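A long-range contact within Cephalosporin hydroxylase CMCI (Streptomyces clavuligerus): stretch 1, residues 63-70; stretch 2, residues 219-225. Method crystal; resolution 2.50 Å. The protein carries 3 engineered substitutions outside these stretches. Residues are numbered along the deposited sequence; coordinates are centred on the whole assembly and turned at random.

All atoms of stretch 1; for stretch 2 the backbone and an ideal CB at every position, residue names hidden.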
# COMPACT_ATOMS: atom_id res chain seq x y z
N MET B 63 -2.66 -20.90 -20.97
CA MET B 63 -1.30 -20.89 -20.45
C MET B 63 -1.38 -20.60 -18.97
O MET B 63 -1.67 -19.48 -18.59
CB MET B 63 -0.47 -19.77 -21.11
CG MET B 63 0.44 -20.23 -22.22
SD MET B 63 1.86 -21.09 -21.60
CE MET B 63 2.90 -19.81 -21.14
N LEU B 64 -1.08 -21.60 -18.15
CA LEU B 64 -1.06 -21.42 -16.70
C LEU B 64 0.18 -20.69 -16.21
O LEU B 64 0.22 -20.26 -15.07
CB LEU B 64 -1.17 -22.77 -15.99
CG LEU B 64 -2.48 -23.55 -16.02
CD1 LEU B 64 -2.76 -24.08 -14.63
CD2 LEU B 64 -3.66 -22.74 -16.52
N LYS B 65 1.20 -20.56 -17.06
CA LYS B 65 2.39 -19.81 -16.71
C LYS B 65 2.23 -18.36 -17.13
O LYS B 65 1.99 -18.08 -18.28
CB LYS B 65 3.62 -20.45 -17.36
CG LYS B 65 3.94 -21.86 -16.79
CD LYS B 65 5.23 -22.43 -17.36
CE LYS B 65 5.45 -23.91 -17.01
NZ LYS B 65 4.60 -24.43 -15.91
N ASP B 66 2.38 -17.42 -16.18
CA ASP B 66 2.10 -16.03 -16.51
C ASP B 66 3.27 -15.33 -17.22
O ASP B 66 4.34 -15.93 -17.35
CB ASP B 66 1.48 -15.27 -15.30
CG ASP B 66 2.43 -15.06 -14.16
OD1 ASP B 66 3.64 -14.83 -14.37
OD2 ASP B 66 1.99 -15.07 -12.98
N PRO B 67 3.03 -14.14 -17.78
CA PRO B 67 4.06 -13.44 -18.55
C PRO B 67 5.42 -13.26 -17.86
O PRO B 67 6.42 -13.32 -18.54
CB PRO B 67 3.42 -12.07 -18.81
CG PRO B 67 1.98 -12.38 -18.90
CD PRO B 67 1.75 -13.41 -17.81
N ASP B 68 5.46 -13.04 -16.57
CA ASP B 68 6.73 -12.86 -15.88
C ASP B 68 7.47 -14.19 -15.83
O ASP B 68 8.70 -14.22 -15.93
CB ASP B 68 6.48 -12.27 -14.49
CG ASP B 68 5.77 -10.91 -14.57
OD1 ASP B 68 6.25 -10.05 -15.36
OD2 ASP B 68 4.72 -10.60 -13.93
N THR B 69 6.73 -15.28 -15.69
CA THR B 69 7.33 -16.61 -15.71
C THR B 69 7.84 -17.03 -17.10
O THR B 69 8.94 -17.56 -17.22
CB THR B 69 6.31 -17.61 -15.20
OG1 THR B 69 6.03 -17.32 -13.83
CG2 THR B 69 6.88 -19.02 -15.17
N GLN B 70 7.03 -16.77 -18.12
CA GLN B 70 7.42 -16.95 -19.51
C GLN B 70 8.72 -16.21 -19.80
O GLN B 70 9.61 -16.76 -20.44
CB GLN B 70 6.32 -16.44 -20.45
CG GLN B 70 5.07 -17.30 -20.49
CD GLN B 70 3.94 -16.64 -21.29
OE1 GLN B 70 4.17 -16.16 -22.42
NE2 GLN B 70 2.74 -16.59 -20.71
N UNK B 219 14.38 -15.04 -7.94
CA UNK B 219 13.50 -13.94 -7.48
C UNK B 219 12.77 -13.22 -8.63
O UNK B 219 12.20 -12.17 -8.43
CB UNK B 219 14.33 -12.92 -6.70
N UNK B 220 12.74 -13.80 -9.82
CA UNK B 220 12.27 -13.06 -11.00
C UNK B 220 10.78 -13.22 -11.33
O UNK B 220 10.25 -12.49 -12.14
CB UNK B 220 13.09 -13.50 -12.22
N UNK B 221 10.09 -14.18 -10.71
CA UNK B 221 8.64 -14.27 -10.83
C UNK B 221 7.98 -14.87 -9.61
O UNK B 221 8.56 -15.74 -8.97
CB UNK B 221 8.27 -15.10 -12.06
N UNK B 222 6.75 -14.44 -9.32
CA UNK B 222 6.00 -14.98 -8.19
C UNK B 222 5.74 -16.50 -8.31
O UNK B 222 5.68 -17.18 -7.29
CB UNK B 222 4.67 -14.24 -8.07
N UNK B 223 5.66 -17.04 -9.52
CA UNK B 223 5.45 -18.49 -9.67
C UNK B 223 6.73 -19.30 -9.43
O UNK B 223 6.67 -20.42 -8.93
CB UNK B 223 4.91 -18.79 -11.07
N UNK B 224 7.88 -18.76 -9.80
CA UNK B 224 9.14 -19.47 -9.63
C UNK B 224 9.88 -19.09 -8.35
O UNK B 224 10.92 -19.65 -8.06
CB UNK B 224 10.04 -19.21 -10.84
N UNK B 225 9.33 -18.13 -7.61
CA UNK B 225 9.87 -17.61 -6.35
C UNK B 225 10.58 -18.68 -5.56
O UNK B 225 9.97 -19.67 -5.15
CB UNK B 225 8.75 -17.00 -5.50

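Stretch 1 turns from a loop into a helix that starts at Pro67, with Asp66 at its N-cap, and stretch 2 packs its irregular backbone against that turn, nearest at Thr69.

Position 219 has nothing of stretch 1 within 5.5 Å of its ideal CB, so this contact sets no preference there. It is Asn219.

At position 220 the CB points sideways and again finds no neighbor within 5.5 Å. Many residues would serve; Ala220 adds only a small covered area.

Position 221 is tighter. Its CB points toward stretch 1, with the ideal CB 3.6 Å from Thr69 OG1 and 4.0 Å from Asp68 C. So near a backbone and a hydroxyl, a small side chain fits well, and a polar one could use the hydroxyl; alanine, serine, cysteine or threonine are all reasonable. The residue is Ser221, in the p rotamer. Its OG donates to Thr69 OG1 at 3.1 Å and accepts from the backbone N of position 224, also at 3.1 Å, so one hydroxyl ties the helix start to its own turn.

Position 222 points sideways, with no atom of stretch 1 within 5.5 Å of its ideal CB, and tolerates much. In Ser222, OG lies 4.4 Å from Asp66 OD2.

Position 223 faces the richest set of polar groups. Its ideal CB points toward stretch 1, 3.3 Å from Thr69 OG1, while farther out lie the carbonyl of Leu64 and the amide of Asp66. An acceptor and a donor so arranged suit a side chain carrying both functions: a carboxamide, with glutamine having more reach than asparagine. A glutamate could accept but would offer the Leu64 carbonyl no donor when ionized. Gln223 reads both groups: NE2 donates to Leu64 O at 2.9 Å, and OE1 accepts from Asp66 N at 3.0 Å and from Thr69 OG1 at 2.7 Å. Its backbone N also donates to a water at 2.9 Å, and that water donates to Asp66 OD1 at 2.9 Å, linking the turn to the N-cap.

Position 224 points toward stretch 1 from farther off, its ideal CB 5.3 Å from Thr69 OG1. The methyl CG2 of Thr69 invites a medium or large aliphatic such as leucine, isoleucine or methionine. Leu224 places CD1 4.0 Å from Thr69 CG2.

Position 225 is out of reach, and stretch 1 imposes no choice on it; Asp225 bonds to a neighboring part of the chain.

Stretch 2, residues 219-225: NASSQLD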
# COMPACT_ATOMS: atom_id res chain seq x y z
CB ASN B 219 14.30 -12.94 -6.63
CG ASN B 219 14.97 -13.60 -5.42
OD1 ASN B 219 14.40 -14.48 -4.78
ND2 ASN B 219 16.19 -13.18 -5.13
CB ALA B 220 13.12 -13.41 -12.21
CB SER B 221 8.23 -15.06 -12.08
OG SER B 221 8.21 -16.46 -11.85
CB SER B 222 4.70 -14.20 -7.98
OG SER B 222 3.69 -14.58 -8.90
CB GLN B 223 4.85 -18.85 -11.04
CG GLN B 223 3.34 -18.54 -11.18
CD GLN B 223 2.85 -18.69 -12.61
OE1 GLN B 223 3.55 -18.26 -13.55
NE2 GLN B 223 1.65 -19.28 -12.80
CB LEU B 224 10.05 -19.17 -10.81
CG LEU B 224 9.52 -19.58 -12.16
CD1 LEU B 224 10.43 -19.04 -13.24
CD2 LEU B 224 9.41 -21.10 -12.22
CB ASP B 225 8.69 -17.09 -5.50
CG ASP B 225 9.14 -16.23 -4.33
OD1 ASP B 225 10.33 -16.09 -4.05
OD2 ASP B 225 8.32 -15.65 -3.60
O HOH W 1 4.69 -15.33 -11.69
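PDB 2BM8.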